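Local coordinates for uncharacterized protein (Shigella flexneri 5a str. M90T, PDB 5EUR), which is of unknown function, a small, largely helical protein that assembles as a trimer and carries a domain not yet characterised, at residues K16-V19 / Q24-S27; Y30-V35 / G65-Y70; T38-T43 / R52-I57; R72-A75 / E81-E84. One frame throughout, in Å; residues are numbered along the deposited sequence.

How the contacts relate
The four contacts follow the chain of a small helical domain with a three-stranded antiparallel sheet at one side. Contact 1 closes the hairpin of strands 18-21 and 24-27, which runs straight into helix 28-43; V19 and L26 pack on F31 of that helix. Helix 28-43 serves both contact 2 and contact 3, whose centres lie about 8 Å apart; contact 3, with helix 47-59, falls within the chain spanned by contact 2. Helix 68-75 then leads to contact 4, where it meets helix 79-99; its centre lies about 24 Å from that of contact 1. N55 reaches W74, so contacts 3 and 4 join into one helical body. Contacts 1 to 3 adjoin other subunits, whereas contact 4 is touched by no other chain.

Contact 1: K16-V19 / Q24-S27; sequences KETV and QELS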
loop_
_atom_site.group_PDB
_atom_site.type_symbol
_atom_site.label_atom_id
_atom_site.label_comp_id
_atom_site.label_asym_id
_atom_site.label_seq_id
_atom_site.Cartn_x
_atom_site.Cartn_y
_atom_site.Cartn_z
ATOM N N LYS A 16 18.437 -4.364 -7.209
ATOM C CA LYS A 16 17.756 -4.502 -5.924
ATOM C C LYS A 16 16.970 -3.263 -5.525
ATOM O O LYS A 16 16.415 -3.237 -4.419
ATOM C CB LYS A 16 18.708 -4.852 -4.766
ATOM C CG LYS A 16 19.830 -5.842 -5.087
ATOM C CD LYS A 16 19.351 -7.281 -4.991
ATOM C CE LYS A 16 20.518 -8.274 -4.984
ATOM N NZ LYS A 16 21.390 -8.163 -6.189
ATOM N N GLU A 17 16.894 -2.239 -6.371
ATOM C CA GLU A 17 16.257 -1.002 -5.934
ATOM C C GLU A 17 14.741 -1.035 -6.067
ATOM O O GLU A 17 14.066 -0.235 -5.409
ATOM C CB GLU A 17 16.821 0.197 -6.698
ATOM C CG GLU A 17 18.242 0.546 -6.272
ATOM C CD GLU A 17 18.777 1.792 -6.952
ATOM O OE1 GLU A 17 18.044 2.403 -7.760
ATOM O OE2 GLU A 17 19.935 2.165 -6.668
ATOM N N THR A 18 14.190 -1.925 -6.889
ATOM C CA THR A 18 12.740 -2.054 -6.997
ATOM C C THR A 18 12.324 -3.517 -6.904
ATOM O O THR A 18 13.128 -4.440 -7.065
ATOM C CB THR A 18 12.188 -1.447 -8.306
ATOM O OG1 THR A 18 12.728 -2.144 -9.437
ATOM C CG2 THR A 18 12.492 0.048 -8.406
ATOM N N VAL A 19 11.034 -3.715 -6.636
ATOM C CA VAL A 19 10.415 -5.024 -6.670
ATOM C C VAL A 19 9.247 -4.934 -7.639
ATOM O O VAL A 19 8.706 -3.857 -7.901
ATOM C CB VAL A 19 9.933 -5.498 -5.276
ATOM C CG1 VAL A 19 11.135 -5.804 -4.365
ATOM C CG2 VAL A 19 9.080 -4.442 -4.628
ATOM N N GLN A 24 3.074 -4.778 -10.326
ATOM C CA GLN A 24 3.291 -3.397 -9.919
ATOM C C GLN A 24 4.741 -3.217 -9.499
ATOM O O GLN A 24 5.220 -3.922 -8.604
ATOM C CB GLN A 24 2.370 -3.021 -8.759
ATOM C CG GLN A 24 2.591 -1.629 -8.211
ATOM C CD GLN A 24 2.277 -0.558 -9.234
ATOM O OE1 GLN A 24 1.262 -0.628 -9.922
ATOM N NE2 GLN A 24 3.159 0.419 -9.362
ATOM N N GLU A 25 5.426 -2.264 -10.119
ATOM C CA GLU A 25 6.787 -1.950 -9.717
ATOM C C GLU A 25 6.754 -0.926 -8.589
ATOM O O GLU A 25 6.051 0.091 -8.674
ATOM C CB GLU A 25 7.614 -1.438 -10.901
ATOM C CG GLU A 25 9.084 -1.296 -10.544
ATOM C CD GLU A 25 10.000 -1.182 -11.755
ATOM O OE1 GLU A 25 9.494 -1.019 -12.887
ATOM O OE2 GLU A 25 11.233 -1.256 -11.558
ATOM N N LEU A 26 7.498 -1.214 -7.518
ATOM C CA LEU A 26 7.585 -0.357 -6.346
ATOM C C LEU A 26 9.039 -0.250 -5.916
ATOM O O LEU A 26 9.807 -1.195 -6.084
ATOM C CB LEU A 26 6.777 -0.920 -5.166
ATOM C CG LEU A 26 5.275 -1.124 -5.330
ATOM C CD1 LEU A 26 4.763 -1.969 -4.162
ATOM C CD2 LEU A 26 4.611 0.236 -5.349
ATOM N N SER A 27 9.403 0.870 -5.303
ATOM C CA SER A 27 10.731 0.912 -4.699
ATOM C C SER A 27 10.802 -0.159 -3.619
ATOM O O SER A 27 9.828 -0.400 -2.895
ATOM C CB SER A 27 11.044 2.292 -4.112
ATOM O OG SER A 27 10.458 2.476 -2.837
#
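The hydroxyl of T18 donates to the carboxylate of E25, OG1 to OE2 at 2.7 Å, and the bond falls on the anti lone pair of OE2, the one turned away from OE1. With chi1 of 62°, T18 holds OG1 between its own N and carbonyl carbon, and the E25 chain, extended beyond CG, lies obliquely across it to deliver the acid. The same two groups receive R126 of the second subunit: its NE forms a salt bridge with E25 OE2 and its NH2 bonds to T18 OG1. Alongside runs the backbone ladder of an antiparallel beta hairpin. V19 and L26 are a hydrogen-bonded pair: V19 N reaches L26 O, and L26 N reaches V19 O, at 2.9 Å each and both with 165° at the hydrogen. T18 and S27 form the neighbouring non-hydrogen-bonded pair, their CA atoms 4.3 Å apart. The CA-H of E25 also points at V19 O (CA to O 3.3 Å). V19 and L26 direct their side chains to the same face, where V19 CG2 lies 4.2 Å from L26 CB; branched aliphatic residues suit this buried place. S27 ends the strand and N-caps helix 28-43, its OG bonding to Y30 N and also to F22 O of the third subunit. V19 and L26 thus pack on F31 of their own helix, L26 also meeting neighbouring subunits, while T18 and E25 offer hydroxyl and acid to an arginine from another chain.

Contact 2: Y30-V35 / G65-Y70; sequences YFTEIV and GDYGKY
Y67 reaches edge-on to the backbone of T32, its phenol oxygen lying beside the T32 side chain, with OH 3.5 Å from T32 CB; the two side chains cross at about a right angle. The hydroxyl donates to the main-chain carbonyl, Y67 OH to T32 O at 2.7 Å. T32 O lies in the plane of the ring, at its edge, so the bond leaves the phenol in its own plane. At the acceptor it bends away from the C=O direction, with a C=O...OH angle of 116° and the donor 21° from the carbonyl plane. Helix 28-43 widens here into a pi-type turn at 31-35, where Y30 O accepts from both I34 N and V35 N. T32 O also has a weak bond with T37 OG1 further along the helix. A tyrosine suits the position because it spans the 9.5 Å from T32 CA to Y67 CA with an apolar ring and a polar end. Y67 sits in the turn leading into helix 68-75. Its CG lies beside its backbone N (chi1 -58°), which sends the ring across to helix 28-43, where V36, T37 and L40 touch it; L54 of helix 47-59 packs on it too. D66 CB rests 4.0 Å above the plane of the Y67 ring, offset toward the rim, and I3 of the third subunit also packs against Y67.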
loop_
_atom_site.group_PDB
_atom_site.type_symbol
_atom_site.label_atom_id
_atom_site.label_comp_id
_atom_site.label_asym_id
_atom_site.label_seq_id
_atom_site.Cartn_x
_atom_site.Cartn_y
_atom_site.Cartn_z
ATOM N N TYR A 30 10.049 1.116 -0.102
ATOM C CA TYR A 30 8.627 1.352 0.151
ATOM C C TYR A 30 7.909 0.038 0.415
ATOM O O TYR A 30 7.106 -0.073 1.352
ATOM C CB TYR A 30 7.973 2.085 -1.026
ATOM C CG TYR A 30 6.484 2.261 -0.846
ATOM C CD1 TYR A 30 5.975 3.281 -0.046
ATOM C CD2 TYR A 30 5.582 1.401 -1.472
ATOM C CE1 TYR A 30 4.606 3.435 0.119
ATOM C CE2 TYR A 30 4.217 1.545 -1.300
ATOM C CZ TYR A 30 3.741 2.563 -0.506
ATOM O OH TYR A 30 2.386 2.703 -0.332
ATOM N N PHE A 31 8.193 -0.979 -0.395
ATOM C CA PHE A 31 7.535 -2.262 -0.185
ATOM C C PHE A 31 7.885 -2.851 1.180
ATOM O O PHE A 31 7.003 -3.315 1.908
ATOM C CB PHE A 31 7.906 -3.229 -1.306
ATOM C CG PHE A 31 7.207 -4.537 -1.206
ATOM C CD1 PHE A 31 5.827 -4.609 -1.384
ATOM C CD2 PHE A 31 7.903 -5.697 -0.938
ATOM C CE1 PHE A 31 5.161 -5.820 -1.296
ATOM C CE2 PHE A 31 7.240 -6.906 -0.848
ATOM C CZ PHE A 31 5.875 -6.971 -1.025
ATOM N N THR A 32 9.172 -2.859 1.548
ATOM C CA THR A 32 9.534 -3.547 2.785
ATOM C C THR A 32 9.230 -2.724 4.035
ATOM O O THR A 32 8.885 -3.298 5.070
ATOM C CB THR A 32 11.009 -3.961 2.766
ATOM O OG1 THR A 32 11.841 -2.801 2.655
ATOM C CG2 THR A 32 11.274 -4.909 1.600
ATOM N N GLU A 33 9.337 -1.397 3.971
ATOM C CA GLU A 33 9.106 -0.570 5.152
ATOM C C GLU A 33 7.631 -0.229 5.360
ATOM O O GLU A 33 7.179 -0.132 6.510
ATOM C CB GLU A 33 9.909 0.725 5.042
ATOM C CG GLU A 33 11.422 0.527 4.914
ATOM C CD GLU A 33 12.091 0.236 6.240
ATOM O OE1 GLU A 33 11.393 0.214 7.269
ATOM O OE2 GLU A 33 13.321 0.025 6.242
ATOM N N ILE A 34 6.869 -0.014 4.281
ATOM C CA ILE A 34 5.461 0.358 4.419
ATOM C C ILE A 34 4.535 -0.830 4.147
ATOM O O ILE A 34 3.704 -1.198 4.992
ATOM C CB ILE A 34 5.104 1.534 3.485
ATOM C CG1 ILE A 34 5.973 2.756 3.795
ATOM C CG2 ILE A 34 3.620 1.868 3.600
ATOM C CD1 ILE A 34 5.586 3.488 5.060
ATOM N N VAL A 35 4.663 -1.442 2.965
ATOM C CA VAL A 35 3.650 -2.407 2.538
ATOM C C VAL A 35 3.678 -3.658 3.411
ATOM O O VAL A 35 2.651 -4.070 3.961
ATOM C CB VAL A 35 3.803 -2.747 1.048
ATOM C CG1 VAL A 35 2.696 -3.720 0.644
ATOM C CG2 VAL A 35 3.670 -1.481 0.239
ATOM N N GLY A 65 13.318 -11.270 8.475
ATOM C CA GLY A 65 13.597 -11.083 9.880
ATOM C C GLY A 65 13.397 -9.684 10.415
ATOM O O GLY A 65 13.631 -9.448 11.605
ATOM N N ASP A 66 12.948 -8.737 9.588
ATOM C CA ASP A 66 12.902 -7.330 9.953
ATOM C C ASP A 66 11.569 -6.902 10.567
ATOM O O ASP A 66 11.288 -5.696 10.603
ATOM C CB ASP A 66 13.175 -6.449 8.729
ATOM C CG ASP A 66 14.013 -5.235 9.065
ATOM O OD1 ASP A 66 14.788 -5.302 10.037
ATOM O OD2 ASP A 66 13.859 -4.192 8.393
ATOM N N TYR A 67 10.751 -7.839 11.034
ATOM C CA TYR A 67 9.365 -7.543 11.403
ATOM C C TYR A 67 9.026 -8.026 12.808
ATOM O O TYR A 67 7.972 -8.634 13.040
ATOM C CB TYR A 67 8.415 -8.121 10.363
ATOM C CG TYR A 67 8.727 -7.547 9.004
ATOM C CD1 TYR A 67 8.258 -6.287 8.642
ATOM C CD2 TYR A 67 9.528 -8.237 8.101
ATOM C CE1 TYR A 67 8.571 -5.734 7.414
ATOM C CE2 TYR A 67 9.838 -7.697 6.868
ATOM C CZ TYR A 67 9.356 -6.450 6.529
ATOM O OH TYR A 67 9.673 -5.922 5.301
ATOM N N GLY A 68 9.937 -7.774 13.754
ATOM C CA GLY A 68 9.627 -7.928 15.167
ATOM C C GLY A 68 8.989 -9.255 15.528
ATOM O O GLY A 68 9.472 -10.336 15.166
ATOM N N LYS A 69 7.887 -9.179 16.278
ATOM C CA LYS A 69 7.239 -10.388 16.767
ATOM C C LYS A 69 6.839 -11.319 15.627
ATOM O O LYS A 69 6.921 -12.546 15.762
ATOM C CB LYS A 69 6.025 -10.019 17.631
ATOM C CG LYS A 69 4.852 -9.434 16.858
ATOM C CD LYS A 69 3.687 -9.095 17.778
ATOM C CE LYS A 69 2.595 -8.367 17.003
ATOM N NZ LYS A 69 1.422 -7.980 17.858
ATOM N N TYR A 70 6.405 -10.761 14.490
ATOM C CA TYR A 70 6.044 -11.611 13.365
ATOM C C TYR A 70 7.258 -12.383 12.875
ATOM O O TYR A 70 7.154 -13.573 12.552
ATOM C CB TYR A 70 5.440 -10.770 12.231
ATOM C CG TYR A 70 4.156 -10.087 12.659
ATOM C CD1 TYR A 70 2.992 -10.820 12.863
ATOM C CD2 TYR A 70 4.103 -8.716 12.858
ATOM C CE1 TYR A 70 1.811 -10.205 13.269
ATOM C CE2 TYR A 70 2.931 -8.100 13.251
ATOM C CZ TYR A 70 1.795 -8.842 13.462
ATOM O OH TYR A 70 0.639 -8.204 13.871
#

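Contact 3: T38-T43 / R52-I57; sequences TMLNST and RILNDI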
loop_
_atom_site.group_PDB
_atom_site.type_symbol
_atom_site.label_atom_id
_atom_site.label_comp_id
_atom_site.label_asym_id
_atom_site.label_seq_id
_atom_site.Cartn_x
_atom_site.Cartn_y
_atom_site.Cartn_z
ATOM N N THR A 38 2.606 -3.179 7.002
ATOM C CA THR A 38 1.167 -2.990 7.161
ATOM C C THR A 38 0.412 -4.297 6.940
ATOM O O THR A 38 -0.552 -4.587 7.660
ATOM C CB THR A 38 0.683 -1.890 6.217
ATOM O OG1 THR A 38 1.493 -0.710 6.424
ATOM C CG2 THR A 38 -0.784 -1.568 6.521
ATOM N N MET A 39 0.842 -5.105 5.963
ATOM C CA MET A 39 0.223 -6.421 5.765
ATOM C C MET A 39 0.290 -7.248 7.042
ATOM O O MET A 39 -0.713 -7.852 7.479
ATOM C CB MET A 39 0.913 -7.177 4.624
ATOM C CG MET A 39 0.679 -6.568 3.223
ATOM S SD MET A 39 1.841 -7.293 2.019
ATOM C CE MET A 39 1.337 -9.012 2.039
ATOM N N LEU A 40 1.486 -7.293 7.647
ATOM C CA LEU A 40 1.682 -8.095 8.850
ATOM C C LEU A 40 0.865 -7.547 10.014
ATOM O O LEU A 40 0.182 -8.306 10.704
ATOM C CB LEU A 40 3.168 -8.159 9.207
ATOM C CG LEU A 40 4.028 -8.955 8.224
ATOM C CD1 LEU A 40 5.508 -8.707 8.534
ATOM C CD2 LEU A 40 3.707 -10.467 8.314
ATOM N N ASN A 41 0.923 -6.230 10.252
ATOM C CA ASN A 41 0.109 -5.645 11.321
ATOM C C ASN A 41 -1.369 -5.962 11.133
ATOM O O ASN A 41 -2.093 -6.224 12.104
ATOM C CB ASN A 41 0.320 -4.125 11.380
ATOM C CG ASN A 41 1.567 -3.745 12.161
ATOM O OD1 ASN A 41 2.052 -4.534 12.956
ATOM N ND2 ASN A 41 2.063 -2.524 11.962
ATOM N N SER A 42 -1.843 -5.926 9.891
ATOM C CA SER A 42 -3.252 -6.198 9.636
ATOM C C SER A 42 -3.616 -7.655 9.893
ATOM O O SER A 42 -4.808 -7.959 10.052
ATOM C CB SER A 42 -3.609 -5.787 8.207
ATOM O OG SER A 42 -3.266 -6.800 7.281
ATOM N N THR A 43 -2.631 -8.564 9.952
ATOM C CA THR A 43 -2.994 -9.923 10.372
ATOM C C THR A 43 -3.301 -10.037 11.864
ATOM O O THR A 43 -3.897 -11.037 12.276
ATOM C CB THR A 43 -1.897 -10.952 10.032
ATOM O OG1 THR A 43 -0.780 -10.804 10.922
ATOM C CG2 THR A 43 -1.447 -10.809 8.589
ATOM N N ARG A 52 2.803 -17.318 6.471
ATOM C CA ARG A 52 2.725 -17.406 5.011
ATOM C C ARG A 52 3.359 -16.189 4.343
ATOM O O ARG A 52 4.179 -16.314 3.413
ATOM C CB ARG A 52 1.265 -17.540 4.562
ATOM C CG ARG A 52 0.646 -18.923 4.709
ATOM C CD ARG A 52 -0.828 -18.906 4.245
ATOM N NE ARG A 52 -0.973 -18.351 2.895
ATOM C CZ ARG A 52 -1.006 -19.069 1.774
ATOM N NH1 ARG A 52 -0.917 -20.390 1.821
ATOM N NH2 ARG A 52 -1.135 -18.464 0.599
ATOM N N ILE A 53 2.954 -14.993 4.780
ATOM C CA ILE A 53 3.512 -13.772 4.206
ATOM C C ILE A 53 5.033 -13.798 4.274
ATOM O O ILE A 53 5.725 -13.530 3.284
ATOM C CB ILE A 53 2.952 -12.539 4.933
ATOM C CG1 ILE A 53 1.456 -12.387 4.642
ATOM C CG2 ILE A 53 3.698 -11.299 4.500
ATOM C CD1 ILE A 53 0.758 -11.453 5.642
ATOM N N LEU A 54 5.576 -14.113 5.453
ATOM C CA LEU A 54 7.025 -14.025 5.633
ATOM C C LEU A 54 7.757 -15.126 4.875
ATOM O O LEU A 54 8.897 -14.922 4.452
ATOM C CB LEU A 54 7.374 -14.022 7.120
ATOM C CG LEU A 54 7.009 -12.676 7.780
ATOM C CD1 LEU A 54 7.192 -12.718 9.287
ATOM C CD2 LEU A 54 7.856 -11.546 7.180
ATOM N N ASN A 55 7.130 -16.284 4.683
ATOM C CA ASN A 55 7.746 -17.269 3.803
ATOM C C ASN A 55 7.849 -16.732 2.377
ATOM O O ASN A 55 8.862 -16.942 1.706
ATOM C CB ASN A 55 6.978 -18.589 3.852
ATOM C CG ASN A 55 7.374 -19.453 5.046
ATOM O OD1 ASN A 55 8.535 -19.460 5.476
ATOM N ND2 ASN A 55 6.420 -20.211 5.561
ATOM N N ASP A 56 6.833 -16.005 1.903
ATOM C CA ASP A 56 6.946 -15.426 0.562
ATOM C C ASP A 56 7.972 -14.295 0.504
ATOM O O ASP A 56 8.659 -14.114 -0.521
ATOM C CB ASP A 56 5.570 -14.948 0.101
ATOM C CG ASP A 56 4.633 -16.104 -0.167
ATOM O OD1 ASP A 56 5.124 -17.258 -0.325
ATOM O OD2 ASP A 56 3.417 -15.869 -0.199
ATOM N N ILE A 57 8.082 -13.518 1.587
ATOM C CA ILE A 57 9.110 -12.484 1.668
ATOM C C ILE A 57 10.497 -13.117 1.585
ATOM O O ILE A 57 11.351 -12.681 0.807
ATOM C CB ILE A 57 8.929 -11.666 2.962
ATOM C CG1 ILE A 57 7.608 -10.889 2.923
ATOM C CG2 ILE A 57 10.119 -10.750 3.212
ATOM C CD1 ILE A 57 7.449 -10.004 1.688
#
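M39 meets I53 across the gap between two helices, its terminal CE 4.1 Å from I53 CG2. The bend at chi3, 63°, brings that methyl to I53, and the two side chains cross at a slant. Next comes L40, which does most of the meeting on its side: CD2 lies 3.9 Å from I53 CG2 as the two chains slide past each other in opposite directions, while CD1 touches L54 CD2, also at 3.9 Å. Against L54 the leucine crosses at about a right angle; CD1 meets L54, and CD2 lies between I53 and L54, 4.0 Å from L54 CG. At T43 the methyl CG2 and I53 CD1 meet tip to tip at 3.7 Å. The threonine can afford this because its hydroxyl is used within its own helix: OG1 donates to L40 O at 2.7 Å, in the carbonyl plane and on a lone pair, and T43 N shares the same acceptor. The polar end is thus satisfied in a buried place, leaving the methyl for packing. The axes of segments 38-43 and 52-57 run nearly antiparallel (162°) and come within 10.9 Å, a separation that branched side chains and a long thioether fill. Around this helix pair, helix 68-75 brings Y70 onto L40 and T43 and W74 onto L54, helix 79-99 adjoins N55, and M39 packs on T38 of the second subunit.

Contact 4: R72-A75 / E81-E84; sequences RWWA and ERQE
R82 sets its CD methylene over one face of the W74 indole. That carbon lies 4.3 Å from the centroid of the five-membered ring and only 15° from the ring normal, a CH-pi contact, while CG sits beside the indole nitrogen, 3.7 Å from W74 NE1. The closest approach is to the backbone, R82 CD to W74 O at 3.1 Å; that carbonyl bonds to S77 OG. W74 extends its CG away from its backbone N, which swings the indole toward helix 79-99. R82 runs straight through chi2 and then bends at chi3, -77°, so that the guanidinium turns from the ring toward the end of helix 68-75, its plane 80° from that of the indole. There A75 O sits over the centre of one guanidinium face, 3.4 Å from R82 CZ. The charged end is bonded elsewhere, NH2 donating to S77 O, and W74 NE1 likewise has its own acceptor, N55 OD1 of helix 47-59. Arginine fits because its methylenes can meet the indole while the planar head reaches on to the turn beyond. A large indole suits its side, offering a broad face to R82 and an N-H to N55. The arrangement is that of two successive helices, 68-75 and 79-99, joined by a short connection, with an arginine methylene over the tryptophan face near the surface.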
loop_
_atom_site.group_PDB
_atom_site.type_symbol
_atom_site.label_atom_id
_atom_site.label_comp_id
_atom_site.label_asym_id
_atom_site.label_seq_id
_atom_site.Cartn_x
_atom_site.Cartn_y
_atom_site.Cartn_z
ATOM N N ARG A 72 9.941 -13.198 14.730
ATOM C CA ARG A 72 10.347 -14.195 15.718
ATOM C C ARG A 72 9.434 -15.416 15.666
ATOM O O ARG A 72 9.914 -16.565 15.687
ATOM C CB ARG A 72 10.386 -13.552 17.108
ATOM C CG ARG A 72 11.339 -12.355 17.151
ATOM C CD ARG A 72 11.662 -11.858 18.559
ATOM N NE ARG A 72 10.616 -10.997 19.108
ATOM C CZ ARG A 72 10.565 -9.678 18.939
ATOM N NH1 ARG A 72 11.501 -9.055 18.231
ATOM N NH2 ARG A 72 9.571 -8.981 19.477
ATOM N N TRP A 73 8.115 -15.186 15.550
ATOM C CA TRP A 73 7.181 -16.278 15.301
ATOM C C TRP A 73 7.586 -17.084 14.075
ATOM O O TRP A 73 7.637 -18.316 14.124
ATOM C CB TRP A 73 5.753 -15.754 15.095
ATOM C CG TRP A 73 5.107 -15.044 16.229
ATOM C CD1 TRP A 73 5.521 -15.002 17.529
ATOM C CD2 TRP A 73 3.862 -14.324 16.179
ATOM N NE1 TRP A 73 4.625 -14.271 18.284
ATOM C CE2 TRP A 73 3.602 -13.845 17.476
ATOM C CE3 TRP A 73 2.959 -14.022 15.151
ATOM C CZ2 TRP A 73 2.469 -13.078 17.780
ATOM C CZ3 TRP A 73 1.821 -13.274 15.454
ATOM C CH2 TRP A 73 1.597 -12.801 16.759
ATOM N N TRP A 74 7.871 -16.400 12.959
ATOM C CA TRP A 74 8.184 -17.106 11.719
ATOM C C TRP A 74 9.458 -17.933 11.860
ATOM O O TRP A 74 9.524 -19.068 11.379
ATOM C CB TRP A 74 8.312 -16.094 10.571
ATOM C CG TRP A 74 8.945 -16.619 9.318
ATOM C CD1 TRP A 74 8.364 -17.396 8.346
ATOM C CD2 TRP A 74 10.299 -16.409 8.906
ATOM N NE1 TRP A 74 9.276 -17.653 7.345
ATOM C CE2 TRP A 74 10.472 -17.069 7.675
ATOM C CE3 TRP A 74 11.380 -15.712 9.462
ATOM C CZ2 TRP A 74 11.701 -17.064 6.985
ATOM C CZ3 TRP A 74 12.598 -15.708 8.777
ATOM C CH2 TRP A 74 12.738 -16.372 7.548
ATOM N N ALA A 75 10.464 -17.380 12.533
ATOM C CA ALA A 75 11.761 -18.041 12.668
ATOM C C ALA A 75 11.670 -19.289 13.527
ATOM O O ALA A 75 12.497 -20.201 13.382
ATOM C CB ALA A 75 12.789 -17.079 13.259
ATOM N N GLU A 81 7.894 -25.807 5.945
ATOM C CA GLU A 81 7.439 -24.711 5.097
ATOM C C GLU A 81 8.515 -23.641 4.980
ATOM O O GLU A 81 8.734 -23.094 3.885
ATOM C CB GLU A 81 6.135 -24.114 5.623
ATOM C CG GLU A 81 4.908 -24.536 4.821
ATOM C CD GLU A 81 4.975 -24.091 3.367
ATOM O OE1 GLU A 81 5.677 -23.102 3.068
ATOM O OE2 GLU A 81 4.330 -24.738 2.516
ATOM N N ARG A 82 9.215 -23.352 6.089
ATOM C CA ARG A 82 10.341 -22.425 6.004
ATOM C C ARG A 82 11.395 -22.943 5.039
ATOM O O ARG A 82 12.021 -22.166 4.317
ATOM C CB ARG A 82 10.975 -22.185 7.374
ATOM C CG ARG A 82 10.320 -21.123 8.232
ATOM C CD ARG A 82 11.197 -20.764 9.426
ATOM N NE ARG A 82 11.157 -21.771 10.488
ATOM C CZ ARG A 82 12.191 -22.521 10.855
ATOM N NH1 ARG A 82 13.364 -22.381 10.254
ATOM N NH2 ARG A 82 12.056 -23.408 11.832
ATOM N N GLN A 83 11.611 -24.259 5.017
ATOM C CA GLN A 83 12.631 -24.816 4.134
ATOM C C GLN A 83 12.216 -24.728 2.672
ATOM O O GLN A 83 13.057 -24.494 1.800
ATOM C CB GLN A 83 12.934 -26.263 4.531
ATOM C CG GLN A 83 13.929 -26.964 3.616
ATOM C CD GLN A 83 15.271 -26.260 3.523
ATOM O OE1 GLN A 83 15.663 -25.505 4.414
ATOM N NE2 GLN A 83 15.992 -26.515 2.434
ATOM N N GLU A 84 10.929 -24.906 2.380
ATOM C CA GLU A 84 10.462 -24.697 1.012
ATOM C C GLU A 84 10.692 -23.252 0.590
ATOM O O GLU A 84 11.116 -22.980 -0.544
ATOM C CB GLU A 84 8.986 -25.080 0.893
ATOM C CG GLU A 84 8.735 -26.583 1.012
ATOM C CD GLU A 84 9.516 -27.391 -0.007
ATOM O OE1 GLU A 84 9.513 -27.015 -1.201
ATOM O OE2 GLU A 84 10.151 -28.393 0.390
#